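Local coordinates for protein myosin-I heavy chain (Dictyostelium discoideum, PDB 5EJY) that is an unconventional class VII myosin, an actin-based ATPase motor that acts in early phagocytosis and adhesion, here represented by a MyTH4-FERM module of its tail, at residues N23-K28 with L47-D52; S41-S46 with E61-V66; D103-Q108 with S134-T139; R183-S188 with L264-S269. All coordinates share one frame; numbering follows the deposited sequence.

Contact 1 of 4, residues N23-K28 with L47-D52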
loop_
_atom_site.group_PDB
_atom_site.type_symbol
_atom_site.label_atom_id
_atom_site.label_comp_id
_atom_site.label_asym_id
_atom_site.label_seq_id
_atom_site.Cartn_x
_atom_site.Cartn_y
_atom_site.Cartn_z
ATOM N N ASN A 23 8.862 21.233 -31.561
ATOM C CA ASN A 23 8.069 21.573 -30.378
ATOM C C ASN A 23 8.626 22.646 -29.440
ATOM O O ASN A 23 7.875 23.240 -28.667
ATOM C CB ASN A 23 7.734 20.309 -29.582
ATOM C CG ASN A 23 6.818 19.377 -30.340
ATOM O OD1 ASN A 23 5.633 19.658 -30.505
ATOM N ND2 ASN A 23 7.357 18.262 -30.807
ATOM N N PHE A 24 9.925 22.907 -29.491
ATOM C CA PHE A 24 10.492 23.901 -28.585
ATOM C C PHE A 24 9.954 25.307 -28.854
ATOM O O PHE A 24 9.535 25.639 -29.967
ATOM C CB PHE A 24 12.024 23.905 -28.619
ATOM C CG PHE A 24 12.677 22.965 -27.614
ATOM C CD1 PHE A 24 12.112 21.736 -27.308
ATOM C CD2 PHE A 24 13.867 23.316 -27.002
ATOM C CE1 PHE A 24 12.725 20.871 -26.388
ATOM C CE2 PHE A 24 14.498 22.459 -26.089
ATOM C CZ PHE A 24 13.922 21.230 -25.784
ATOM N N ASN A 25 9.994 26.115 -27.801
ATOM C CA ASN A 25 9.459 27.469 -27.750
ATOM C C ASN A 25 10.564 28.413 -28.220
ATOM O O ASN A 25 10.956 29.342 -27.512
ATOM C CB ASN A 25 9.096 27.735 -26.285
ATOM C CG ASN A 25 8.309 29.009 -26.073
ATOM O OD1 ASN A 25 7.638 29.512 -26.975
ATOM N ND2 ASN A 25 8.377 29.531 -24.849
ATOM N N ILE A 26 11.078 28.155 -29.420
ATOM C CA ILE A 26 12.358 28.724 -29.854
ATOM C C ILE A 26 12.454 30.251 -29.822
ATOM O O ILE A 26 13.405 30.807 -29.277
ATOM C CB ILE A 26 12.762 28.192 -31.246
ATOM C CG1 ILE A 26 13.116 26.706 -31.145
ATOM C CG2 ILE A 26 13.952 28.970 -31.791
ATOM C CD1 ILE A 26 12.585 25.873 -32.296
ATOM N N GLU A 27 11.476 30.923 -30.410
ATOM C CA GLU A 27 11.485 32.384 -30.444
ATOM C C GLU A 27 11.647 32.983 -29.046
ATOM O O GLU A 27 12.538 33.806 -28.818
ATOM C CB GLU A 27 10.209 32.918 -31.106
ATOM N N LYS A 28 10.806 32.556 -28.107
ATOM C CA LYS A 28 10.819 33.124 -26.758
ATOM C C LYS A 28 12.024 32.695 -25.922
ATOM O O LYS A 28 12.306 33.283 -24.874
ATOM C CB LYS A 28 9.516 32.798 -26.025
ATOM C CG LYS A 28 8.266 33.301 -26.743
ATOM C CD LYS A 28 7.065 33.335 -25.819
ATOM N N LEU A 47 10.535 25.594 -22.075
ATOM C CA LEU A 47 11.059 24.898 -23.257
ATOM C C LEU A 47 9.988 24.600 -24.291
ATOM O O LEU A 47 10.233 24.709 -25.493
ATOM C CB LEU A 47 11.772 23.582 -22.887
ATOM C CG LEU A 47 13.096 23.623 -22.125
ATOM C CD1 LEU A 47 13.733 22.216 -22.076
ATOM C CD2 LEU A 47 14.089 24.627 -22.739
ATOM N N LEU A 48 8.804 24.197 -23.831
ATOM C CA LEU A 48 7.713 23.900 -24.738
ATOM C C LEU A 48 6.694 25.036 -24.699
ATOM O O LEU A 48 6.808 25.960 -23.898
ATOM C CB LEU A 48 7.062 22.557 -24.386
ATOM C CG LEU A 48 8.027 21.369 -24.368
ATOM C CD1 LEU A 48 7.323 20.087 -23.936
ATOM C CD2 LEU A 48 8.679 21.186 -25.762
ATOM N N VAL A 49 5.709 24.981 -25.576
ATOM C CA VAL A 49 4.737 26.064 -25.650
ATOM C C VAL A 49 3.519 25.739 -24.797
ATOM O O VAL A 49 2.849 24.735 -25.021
ATOM C CB VAL A 49 4.289 26.320 -27.097
ATOM C CG1 VAL A 49 3.204 27.396 -27.140
ATOM C CG2 VAL A 49 5.503 26.704 -27.977
ATOM N N HIS A 50 3.239 26.593 -23.818
ATOM C CA HIS A 50 2.040 26.441 -23.003
ATOM C C HIS A 50 1.105 27.639 -23.226
ATOM O O HIS A 50 1.516 28.785 -23.098
ATOM C CB HIS A 50 2.416 26.294 -21.518
ATOM C CG HIS A 50 3.447 25.231 -21.261
ATOM N ND1 HIS A 50 3.123 23.901 -21.088
ATOM C CD2 HIS A 50 4.797 25.302 -21.167
ATOM C CE1 HIS A 50 4.227 23.198 -20.898
ATOM N NE2 HIS A 50 5.258 24.026 -20.934
ATOM N N SER A 51 -0.148 27.372 -23.570
ATOM C CA SER A 51 -1.121 28.451 -23.743
ATOM C C SER A 51 -1.517 29.038 -22.388
ATOM O O SER A 51 -1.994 30.170 -22.298
ATOM C CB SER A 51 -2.365 27.940 -24.470
ATOM O OG SER A 51 -3.027 26.945 -23.708
ATOM N N ASP A 52 -1.314 28.255 -21.336
ATOM C CA ASP A 52 -1.609 28.692 -19.979
ATOM C C ASP A 52 -0.401 29.456 -19.448
ATOM O O ASP A 52 0.669 28.880 -19.239
ATOM C CB ASP A 52 -1.923 27.468 -19.115
ATOM C CG ASP A 52 -2.285 27.821 -17.676
ATOM O OD1 ASP A 52 -1.949 28.925 -17.205
ATOM O OD2 ASP A 52 -2.880 26.955 -17.006
HETATM O O HOH W 1 5.412 22.860 -27.873
#
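Phe24 lays its ring alongside the side chain of Leu47, the two pointing the same way. CZ of Phe24 lies 3.8 Å from CD1 of Leu47, the far edge of the ring running down to the tips of the leucine, while CB of Leu47 sits above one ring face, offset toward the rim. A second leucine comes in obliquely, with CD2 of Leu48 3.8 Å from Phe24 CD1; that methyl also packs on the carbonyl oxygen of Asn23, at 3.6 Å.

The two backbones are joined where the chain leaves helix 16-23. Asn25 N donates to Leu47 O at 2.7 Å, moderately bent at 146°, with the donor tilted from the carbonyl plane, and Phe24 CA approaches the same oxygen at 3.2 Å in a CA-H...O contact. One carbonyl thus takes up both groups. Beside this bond a water extends the link: it donates to Asn23 O at 2.6 Å and accepts from Val49 N at 3.1 Å.

Asn25 is the centre of an inverse gamma turn. Its CG stands anti to the backbone N (chi1 -170°), which carries the amide toward Val49, the two side chains crossing at about a right angle with OD1 facing CG2, while ND2 bonds to Ser46 O.

Farther out, Phe36 meets the Phe24 ring, Leu47 rests on helix 102-112 through Cys107, Gln108 and Lys111, and Leu48 touches Asp103 of the same helix. The contact therefore joins the two ends of the long loop between helices 16-23 and 53-70, and Leu47 and Leu48 seat its later end on helix 102-112.

Contact 2 of 4, residues S41-S46 with E61-V66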
loop_
_atom_site.group_PDB
_atom_site.type_symbol
_atom_site.label_atom_id
_atom_site.label_comp_id
_atom_site.label_asym_id
_atom_site.label_seq_id
_atom_site.Cartn_x
_atom_site.Cartn_y
_atom_site.Cartn_z
ATOM N N SER A 41 22.803 28.768 -16.880
ATOM C CA SER A 41 21.920 29.891 -16.597
ATOM C C SER A 41 20.437 29.502 -16.698
ATOM O O SER A 41 20.084 28.530 -17.360
ATOM C CB SER A 41 22.220 31.026 -17.568
ATOM O OG SER A 41 21.954 30.620 -18.898
ATOM N N HIS A 42 19.577 30.279 -16.047
ATOM C CA HIS A 42 18.134 30.060 -16.108
ATOM C C HIS A 42 17.623 30.207 -17.529
ATOM O O HIS A 42 18.139 31.022 -18.292
ATOM C CB HIS A 42 17.401 31.059 -15.209
ATOM C CG HIS A 42 17.659 30.861 -13.750
ATOM N ND1 HIS A 42 16.775 31.273 -12.776
ATOM C CD2 HIS A 42 18.698 30.289 -13.099
ATOM C CE1 HIS A 42 17.260 30.964 -11.586
ATOM N NE2 HIS A 42 18.428 30.367 -11.755
ATOM N N ILE A 43 16.611 29.421 -17.890
ATOM C CA ILE A 43 15.956 29.598 -19.178
ATOM C C ILE A 43 15.016 30.794 -19.080
ATOM O O ILE A 43 14.461 31.070 -18.014
ATOM C CB ILE A 43 15.204 28.329 -19.656
ATOM C CG1 ILE A 43 14.197 27.849 -18.607
ATOM C CG2 ILE A 43 16.192 27.201 -19.977
ATOM C CD1 ILE A 43 13.387 26.650 -19.083
ATOM N N LYS A 44 14.854 31.516 -20.185
ATOM C CA LYS A 44 14.117 32.776 -20.155
ATOM C C LYS A 44 12.629 32.579 -20.421
ATOM O O LYS A 44 11.835 33.511 -20.291
ATOM C CB LYS A 44 14.735 33.783 -21.133
ATOM C CG LYS A 44 16.142 34.211 -20.727
ATOM C CD LYS A 44 16.848 35.004 -21.811
ATOM C CE LYS A 44 18.238 35.431 -21.349
ATOM N N SER A 45 12.263 31.355 -20.784
ATOM C CA SER A 45 10.868 30.978 -20.936
ATOM C C SER A 45 10.783 29.460 -20.809
ATOM O O SER A 45 11.798 28.805 -20.581
ATOM C CB SER A 45 10.331 31.445 -22.289
ATOM O OG SER A 45 8.932 31.240 -22.389
ATOM N N SER A 46 9.584 28.899 -20.945
ATOM C CA SER A 46 9.430 27.448 -20.915
ATOM C C SER A 46 10.097 26.850 -22.156
ATOM O O SER A 46 10.209 27.528 -23.176
ATOM C CB SER A 46 7.945 27.072 -20.877
ATOM O OG SER A 46 7.239 27.596 -21.990
ATOM N N GLU A 61 10.206 28.085 -13.313
ATOM C CA GLU A 61 10.567 27.792 -11.925
ATOM C C GLU A 61 11.124 26.372 -11.780
ATOM O O GLU A 61 12.057 26.127 -11.016
ATOM C CB GLU A 61 9.348 27.946 -11.003
ATOM C CG GLU A 61 8.809 29.357 -10.915
ATOM C CD GLU A 61 7.528 29.444 -10.096
ATOM O OE1 GLU A 61 6.922 28.387 -9.799
ATOM O OE2 GLU A 61 7.127 30.572 -9.748
ATOM N N ILE A 62 10.520 25.434 -12.497
ATOM C CA ILE A 62 10.985 24.052 -12.472
ATOM C C ILE A 62 12.454 23.991 -12.906
ATOM O O ILE A 62 13.273 23.297 -12.302
ATOM C CB ILE A 62 10.099 23.155 -13.371
ATOM C CG1 ILE A 62 8.776 22.859 -12.651
ATOM C CG2 ILE A 62 10.857 21.868 -13.770
ATOM C CD1 ILE A 62 7.679 22.231 -13.510
ATOM N N PHE A 63 12.793 24.739 -13.946
ATOM C CA PHE A 63 14.169 24.729 -14.420
ATOM C C PHE A 63 15.119 25.237 -13.348
ATOM O O PHE A 63 16.183 24.667 -13.131
ATOM C CB PHE A 63 14.337 25.521 -15.716
ATOM C CG PHE A 63 15.668 25.276 -16.384
ATOM C CD1 PHE A 63 15.864 24.157 -17.172
ATOM C CD2 PHE A 63 16.730 26.143 -16.185
ATOM C CE1 PHE A 63 17.102 23.922 -17.784
ATOM C CE2 PHE A 63 17.961 25.918 -16.791
ATOM C CZ PHE A 63 18.147 24.809 -17.582
ATOM N N SER A 64 14.732 26.300 -12.658
ATOM C CA SER A 64 15.517 26.766 -11.516
ATOM C C SER A 64 15.686 25.678 -10.451
ATOM O O SER A 64 16.762 25.556 -9.858
ATOM C CB SER A 64 14.903 28.025 -10.903
ATOM O OG SER A 64 14.772 29.035 -11.889
ATOM N N LYS A 65 14.638 24.890 -10.208
ATOM C CA LYS A 65 14.743 23.786 -9.250
ATOM C C LYS A 65 15.700 22.692 -9.735
ATOM O O LYS A 65 16.453 22.118 -8.944
ATOM C CB LYS A 65 13.372 23.169 -8.937
ATOM C CG LYS A 65 12.321 24.139 -8.430
ATOM C CD LYS A 65 12.727 24.830 -7.141
ATOM C CE LYS A 65 11.560 25.660 -6.602
ATOM N NZ LYS A 65 11.979 26.631 -5.556
ATOM N N VAL A 66 15.653 22.395 -11.032
ATOM C CA VAL A 66 16.606 21.468 -11.641
ATOM C C VAL A 66 18.044 21.948 -11.409
ATOM O O VAL A 66 18.888 21.210 -10.901
ATOM C CB VAL A 66 16.349 21.306 -13.163
ATOM C CG1 VAL A 66 17.460 20.474 -13.822
ATOM C CG2 VAL A 66 14.967 20.678 -13.424
#
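The long loop that leads into helix 53-70 of the MyTH4 region folds back on that helix here, and packing of Ile43 on Phe63 joins the two. CG2 of Ile43 stands almost on the ring normal, 3.8 Å from the centroid of the Phe63 ring and 6° off the perpendicular, a CH-pi contact over the middle of the face. The other branch of the isoleucine reaches the root of the ring, with CD1 3.7 Å from Phe63 CB. Ile43 can span ring and stem because CG1 lies between the backbone N and the carbonyl carbon (chi1 55°), so that its two branches part across the aromatic side chain.

Phe63 is turned out from the helix with CG anti to the backbone N (chi1 -167°), which brings the ring up to the loop. At the ring edge, near its plane, the carbonyl oxygen of Ser41 lies 3.4 Å from CE2.

At the next residue of the helix, the hydroxyl of Ser64 lies obliquely to the His42 imidazole: ND1 and OG are 3.1 Å apart. Within the helix, Ser64 OG makes a weak hydrogen bond to Val60 O.

Ser41 OG is bonded to Asp33 in the loop, and His42 also touches Leu67. Phe63 packs against Gln108 and Gln112 of helix 102-112, while Ile62 and Val66 turn to helix 81-97, so helix 53-70 packs on the loop and on helices 102-112 and 81-97.

Contact 3 of 4, residues D103-Q108 with S134-T139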
loop_
_atom_site.group_PDB
_atom_site.type_symbol
_atom_site.label_atom_id
_atom_site.label_comp_id
_atom_site.label_asym_id
_atom_site.label_seq_id
_atom_site.Cartn_x
_atom_site.Cartn_y
_atom_site.Cartn_z
ATOM N N ASP A 103 5.822 16.718 -20.200
ATOM C CA ASP A 103 6.801 16.692 -21.304
ATOM C C ASP A 103 7.819 17.809 -21.146
ATOM O O ASP A 103 9.010 17.622 -21.408
ATOM C CB ASP A 103 6.121 16.721 -22.672
ATOM C CG ASP A 103 5.395 15.421 -22.984
ATOM O OD1 ASP A 103 5.624 14.407 -22.275
ATOM O OD2 ASP A 103 4.600 15.404 -23.939
ATOM N N GLU A 104 7.352 18.966 -20.683
ATOM C CA GLU A 104 8.240 20.063 -20.314
ATOM C C GLU A 104 9.369 19.597 -19.397
ATOM O O GLU A 104 10.551 19.821 -19.685
ATOM C CB GLU A 104 7.447 21.183 -19.630
ATOM C CG GLU A 104 8.315 22.315 -19.097
ATOM C CD GLU A 104 8.744 23.290 -20.180
ATOM O OE1 GLU A 104 7.971 23.490 -21.142
ATOM O OE2 GLU A 104 9.860 23.847 -20.064
ATOM N N ILE A 105 8.998 18.959 -18.286
ATOM C CA ILE A 105 9.966 18.438 -17.333
ATOM C C ILE A 105 10.944 17.475 -17.991
ATOM O O ILE A 105 12.162 17.599 -17.814
ATOM C CB ILE A 105 9.269 17.757 -16.120
ATOM C CG1 ILE A 105 8.457 18.790 -15.325
ATOM C CG2 ILE A 105 10.293 17.042 -15.225
ATOM C CD1 ILE A 105 7.296 18.172 -14.528
ATOM N N TYR A 106 10.441 16.517 -18.760
ATOM C CA TYR A 106 11.352 15.557 -19.373
ATOM C C TYR A 106 12.316 16.231 -20.358
ATOM O O TYR A 106 13.475 15.864 -20.429
ATOM C CB TYR A 106 10.586 14.441 -20.076
ATOM C CG TYR A 106 10.198 13.291 -19.171
ATOM C CD1 TYR A 106 11.106 12.287 -18.868
ATOM C CD2 TYR A 106 8.923 13.218 -18.608
ATOM C CE1 TYR A 106 10.758 11.224 -18.043
ATOM C CE2 TYR A 106 8.562 12.149 -17.782
ATOM C CZ TYR A 106 9.485 11.159 -17.510
ATOM O OH TYR A 106 9.149 10.095 -16.701
ATOM N N CYS A 107 11.830 17.218 -21.104
ATOM C CA CYS A 107 12.675 17.920 -22.072
ATOM C C CYS A 107 13.775 18.687 -21.370
ATOM O O CYS A 107 14.891 18.770 -21.877
ATOM C CB CYS A 107 11.856 18.877 -22.945
ATOM S SG CYS A 107 10.873 18.075 -24.187
ATOM N N GLN A 108 13.459 19.274 -20.218
ATOM C CA GLN A 108 14.479 19.966 -19.434
ATOM C C GLN A 108 15.569 19.013 -18.962
ATOM O O GLN A 108 16.745 19.387 -18.907
ATOM C CB GLN A 108 13.871 20.683 -18.230
ATOM C CG GLN A 108 12.948 21.837 -18.595
ATOM C CD GLN A 108 12.450 22.594 -17.370
ATOM O OE1 GLN A 108 13.034 22.506 -16.287
ATOM N NE2 GLN A 108 11.371 23.345 -17.540
ATOM N N SER A 134 10.112 7.401 -12.039
ATOM C CA SER A 134 9.495 6.671 -10.927
ATOM C C SER A 134 8.169 7.285 -10.474
ATOM O O SER A 134 7.507 6.742 -9.581
ATOM C CB SER A 134 10.461 6.620 -9.739
ATOM O OG SER A 134 11.708 6.028 -10.116
ATOM N N THR A 135 7.798 8.415 -11.074
ATOM C CA THR A 135 6.609 9.166 -10.657
ATOM C C THR A 135 5.519 9.269 -11.738
ATOM O O THR A 135 4.337 9.056 -11.456
ATOM C CB THR A 135 6.986 10.582 -10.125
ATOM O OG1 THR A 135 8.091 10.476 -9.212
ATOM C CG2 THR A 135 5.767 11.241 -9.398
ATOM N N PHE A 136 5.907 9.618 -12.965
ATOM C CA PHE A 136 4.966 9.691 -14.086
ATOM C C PHE A 136 5.747 9.587 -15.399
ATOM O O PHE A 136 6.928 9.953 -15.457
ATOM C CB PHE A 136 4.162 11.015 -14.079
ATOM C CG PHE A 136 5.027 12.234 -13.982
ATOM C CD1 PHE A 136 5.678 12.736 -15.106
ATOM C CD2 PHE A 136 5.242 12.849 -12.754
ATOM C CE1 PHE A 136 6.517 13.836 -15.013
ATOM C CE2 PHE A 136 6.074 13.957 -12.649
ATOM C CZ PHE A 136 6.716 14.448 -13.786
ATOM N N PRO A 137 5.095 9.087 -16.448
ATOM C CA PRO A 137 5.807 8.943 -17.713
ATOM C C PRO A 137 5.637 10.173 -18.600
ATOM O O PRO A 137 4.788 11.030 -18.343
ATOM C CB PRO A 137 5.130 7.728 -18.338
ATOM C CG PRO A 137 3.680 7.886 -17.896
ATOM C CD PRO A 137 3.731 8.526 -16.516
ATOM N N PRO A 138 6.477 10.280 -19.646
ATOM C CA PRO A 138 6.212 11.291 -20.670
ATOM C C PRO A 138 4.872 10.974 -21.313
ATOM O O PRO A 138 4.441 9.822 -21.257
ATOM C CB PRO A 138 7.343 11.059 -21.700
ATOM C CG PRO A 138 8.428 10.298 -20.930
ATOM C CD PRO A 138 7.651 9.446 -19.947
ATOM N N THR A 139 4.226 11.959 -21.924
ATOM C CA THR A 139 2.999 11.698 -22.656
ATOM C C THR A 139 3.328 10.921 -23.928
ATOM O O THR A 139 4.489 10.796 -24.302
ATOM C CB THR A 139 2.233 12.989 -23.028
ATOM O OG1 THR A 139 2.833 13.601 -24.174
ATOM C CG2 THR A 139 2.200 13.982 -21.865
#
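Tyr106 reaches from helix 102-112 to the loop with its hydroxyl donating to Phe136 O at 2.5 Å. The acceptor lies at the ring edge, close to the ring plane, and the donor lies in the carbonyl plane, with a C=O...OH angle of 151°. Pro138 covers a face of the same ring: CG sits 3.5 Å from the Tyr106 centroid, only 6° off the normal, so this is a CH-pi contact centred on the ring. The phenol is thus fixed both at its tip and over a face.

One turn earlier, Asp103 holds Thr139 through both carboxylate oxygens. Thr139 N donates to the syn lone pair of Asp103 OD1 at 2.8 Å, and Thr139 OG1 donates to OD2 at 2.5 Å, again from the syn side and slightly out of the carboxylate plane. The hydroxyl gets there because OG1 lies between the backbone N and the carbonyl carbon of Thr139 (chi1 79°), and it also accepts from Lys141 N just beyond.

The Phe136 ring adds apolar contacts: its CZ meets Ile105 CD1 at 3.8 Å, the side chains crossing at about a right angle, and its CE1 touches Tyr106 CE2.

In the next shell, Phe146 meets the Tyr106 ring edge-to-face, and Thr132 of helix 119-133 touches both Ile105 and Tyr106. The loop between helices 119-133 and 143-155 is thereby fastened to helix 102-112 in the MyTH4 helical bundle, while Asp103 also touches Tyr19 of helix 16-23.

Contact 4 of 4, residues R183-S188 with L264-S269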
loop_
_atom_site.group_PDB
_atom_site.type_symbol
_atom_site.label_atom_id
_atom_site.label_comp_id
_atom_site.label_asym_id
_atom_site.label_seq_id
_atom_site.Cartn_x
_atom_site.Cartn_y
_atom_site.Cartn_z
ATOM N N ARG A 183 0.701 5.763 -10.514
ATOM C CA ARG A 183 0.667 5.955 -9.068
ATOM C C ARG A 183 -0.090 7.228 -8.712
ATOM O O ARG A 183 -0.475 8.024 -9.586
ATOM C CB ARG A 183 2.088 6.015 -8.494
ATOM C CG ARG A 183 2.851 7.284 -8.839
ATOM C CD ARG A 183 4.296 7.182 -8.348
ATOM N NE ARG A 183 4.340 7.006 -6.896
ATOM C CZ ARG A 183 5.436 6.705 -6.209
ATOM N NH1 ARG A 183 6.593 6.500 -6.849
ATOM N NH2 ARG A 183 5.371 6.586 -4.878
ATOM N N LYS A 184 -0.276 7.439 -7.418
ATOM C CA LYS A 184 -1.135 8.516 -6.957
ATOM C C LYS A 184 -0.410 9.573 -6.152
ATOM O O LYS A 184 -0.975 10.633 -5.884
ATOM C CB LYS A 184 -2.270 7.936 -6.110
ATOM C CG LYS A 184 -3.120 6.924 -6.864
ATOM C CD LYS A 184 -4.300 6.467 -6.030
ATOM C CE LYS A 184 -5.168 5.483 -6.802
ATOM N NZ LYS A 184 -6.350 5.094 -5.978
ATOM N N GLN A 185 0.829 9.296 -5.749
ATOM C CA GLN A 185 1.527 10.218 -4.870
ATOM C C GLN A 185 2.957 10.465 -5.337
ATOM O O GLN A 185 3.541 9.642 -6.040
ATOM C CB GLN A 185 1.548 9.680 -3.424
ATOM C CG GLN A 185 0.181 9.222 -2.877
ATOM C CD GLN A 185 -0.879 10.338 -2.885
ATOM O OE1 GLN A 185 -0.549 11.520 -2.794
ATOM N NE2 GLN A 185 -2.158 9.955 -2.986
ATOM N N VAL A 186 3.513 11.595 -4.915
ATOM C CA VAL A 186 4.925 11.891 -5.085
ATOM C C VAL A 186 5.755 11.065 -4.089
ATOM O O VAL A 186 5.383 10.943 -2.918
ATOM C CB VAL A 186 5.177 13.398 -4.846
ATOM C CG1 VAL A 186 6.674 13.705 -4.749
ATOM C CG2 VAL A 186 4.498 14.229 -5.949
ATOM N N PRO A 187 6.870 10.485 -4.555
ATOM C CA PRO A 187 7.751 9.708 -3.672
ATOM C C PRO A 187 8.100 10.414 -2.355
ATOM O O PRO A 187 8.396 11.615 -2.344
ATOM C CB PRO A 187 9.015 9.545 -4.518
ATOM C CG PRO A 187 8.500 9.469 -5.897
ATOM C CD PRO A 187 7.300 10.389 -5.968
ATOM N N SER A 188 8.053 9.663 -1.260
ATOM C CA SER A 188 8.544 10.138 0.034
ATOM C C SER A 188 10.060 10.262 -0.011
ATOM O O SER A 188 10.705 9.745 -0.924
ATOM C CB SER A 188 8.187 9.136 1.132
ATOM O OG SER A 188 8.776 7.879 0.872
ATOM N N LEU A 264 2.445 0.274 -2.893
ATOM C CA LEU A 264 2.852 0.403 -1.494
ATOM C C LEU A 264 3.668 1.661 -1.248
ATOM O O LEU A 264 3.574 2.245 -0.177
ATOM C CB LEU A 264 3.609 -0.831 -0.987
ATOM C CG LEU A 264 2.885 -2.182 -1.005
ATOM C CD1 LEU A 264 3.700 -3.230 -0.225
ATOM C CD2 LEU A 264 1.487 -2.078 -0.442
ATOM N N CYS A 265 4.477 2.084 -2.224
ATOM C CA CYS A 265 5.217 3.334 -2.045
ATOM C C CYS A 265 4.305 4.562 -1.881
ATOM O O CYS A 265 4.677 5.524 -1.198
ATOM C CB CYS A 265 6.229 3.553 -3.174
ATOM S SG CYS A 265 7.680 2.477 -3.037
ATOM N N ASP A 266 3.124 4.536 -2.492
ATOM C CA ASP A 266 2.162 5.623 -2.275
ATOM C C ASP A 266 1.721 5.671 -0.801
ATOM O O ASP A 266 1.444 6.742 -0.251
ATOM C CB ASP A 266 0.929 5.473 -3.184
ATOM C CG ASP A 266 1.189 5.940 -4.619
ATOM O OD1 ASP A 266 2.185 6.655 -4.849
ATOM O OD2 ASP A 266 0.380 5.598 -5.514
ATOM N N VAL A 267 1.655 4.515 -0.154
ATOM C CA VAL A 267 1.297 4.496 1.268
ATOM C C VAL A 267 2.403 5.170 2.082
ATOM O O VAL A 267 2.122 5.985 2.959
ATOM C CB VAL A 267 1.025 3.056 1.779
ATOM C CG1 VAL A 267 0.710 3.056 3.279
ATOM C CG2 VAL A 267 -0.135 2.439 1.005
ATOM N N LEU A 268 3.664 4.860 1.768
ATOM C CA LEU A 268 4.792 5.536 2.422
ATOM C C LEU A 268 4.722 7.071 2.293
ATOM O O LEU A 268 5.039 7.799 3.239
ATOM C CB LEU A 268 6.124 5.033 1.868
ATOM C CG LEU A 268 6.483 3.556 2.082
ATOM C CD1 LEU A 268 7.840 3.238 1.422
ATOM C CD2 LEU A 268 6.507 3.202 3.571
ATOM N N SER A 269 4.325 7.557 1.119
ATOM C CA SER A 269 4.120 8.992 0.923
ATOM C C SER A 269 3.063 9.542 1.875
ATOM O O SER A 269 3.226 10.621 2.444
ATOM C CB SER A 269 3.697 9.276 -0.524
ATOM O OG SER A 269 4.670 8.778 -1.426
HETATM O O HOH W 2 7.225 6.798 -1.061
#
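Asp266, buried on helix 264-277, is gripped by several donors of the loop 183-188, and this is the tight half of the contact. Arg183 approaches side-on: NE donates to Asp266 OD1 at 3.0 Å and NH2 to the same oxygen at 3.2 Å, a salt bridge in which both nitrogens reach OD1 from one face of the carboxylate plane. The guanidinium and carboxylate planes are 46° apart. Lys184 N takes the other oxygen, OD2, at 2.7 Å, and Gln185 N adds a weak bond to OD1. A bend at chi3 (-60°) turns the NE/NH2 edge of the guanidinium to OD1, and Pro187 CD lies over one guanidinium face, offset toward the rim. Nearby, Ser269 OG donates to Val186 O at 2.7 Å, from above the carbonyl plane, and Gln185 CB packs on Ser269 CB.

Elsewhere the fit is looser. The exposed Lys184 side chain runs away from the helix, its NZ making a weak, long ion pair with Asp262. At the Ser188 end a water bridges the backbones, accepting from Ser188 N at 3.0 Å and donating to Cys265 O at 2.9 Å.

Arg183 NH1 also forms a salt bridge to Glu191, so the arginine lies between two carboxylates. Such a network would be expected to keep Asp266 ionised, and it ties the MyTH4 side to the ubiquitin-like first lobe of FERM by charge and backbone N-H groups more than by apolar packing.

Contacts 1, 2 and 3 belong to the MyTH4 side of the chain, whereas contact 4 spans the junction with the FERM region and lies nearest the chain's centre. Contacts 1 to 3 are partly buried; 1 and 2 share the loop before helix 53-70 and rely largely on apolar side chains, contact 1 adding a backbone bond and a water. Contact 3 mixes aromatic packing with a carboxylate grip, and the buried contact 4 is chiefly ionic and polar. Helix 102-112 connects the first three: Glu104 accepts from Leu47 N and His50 NE2, and Gln108 packs on Phe63. Arg183 NH1 bonds to Ser134 O, joining contact 3 to contact 4.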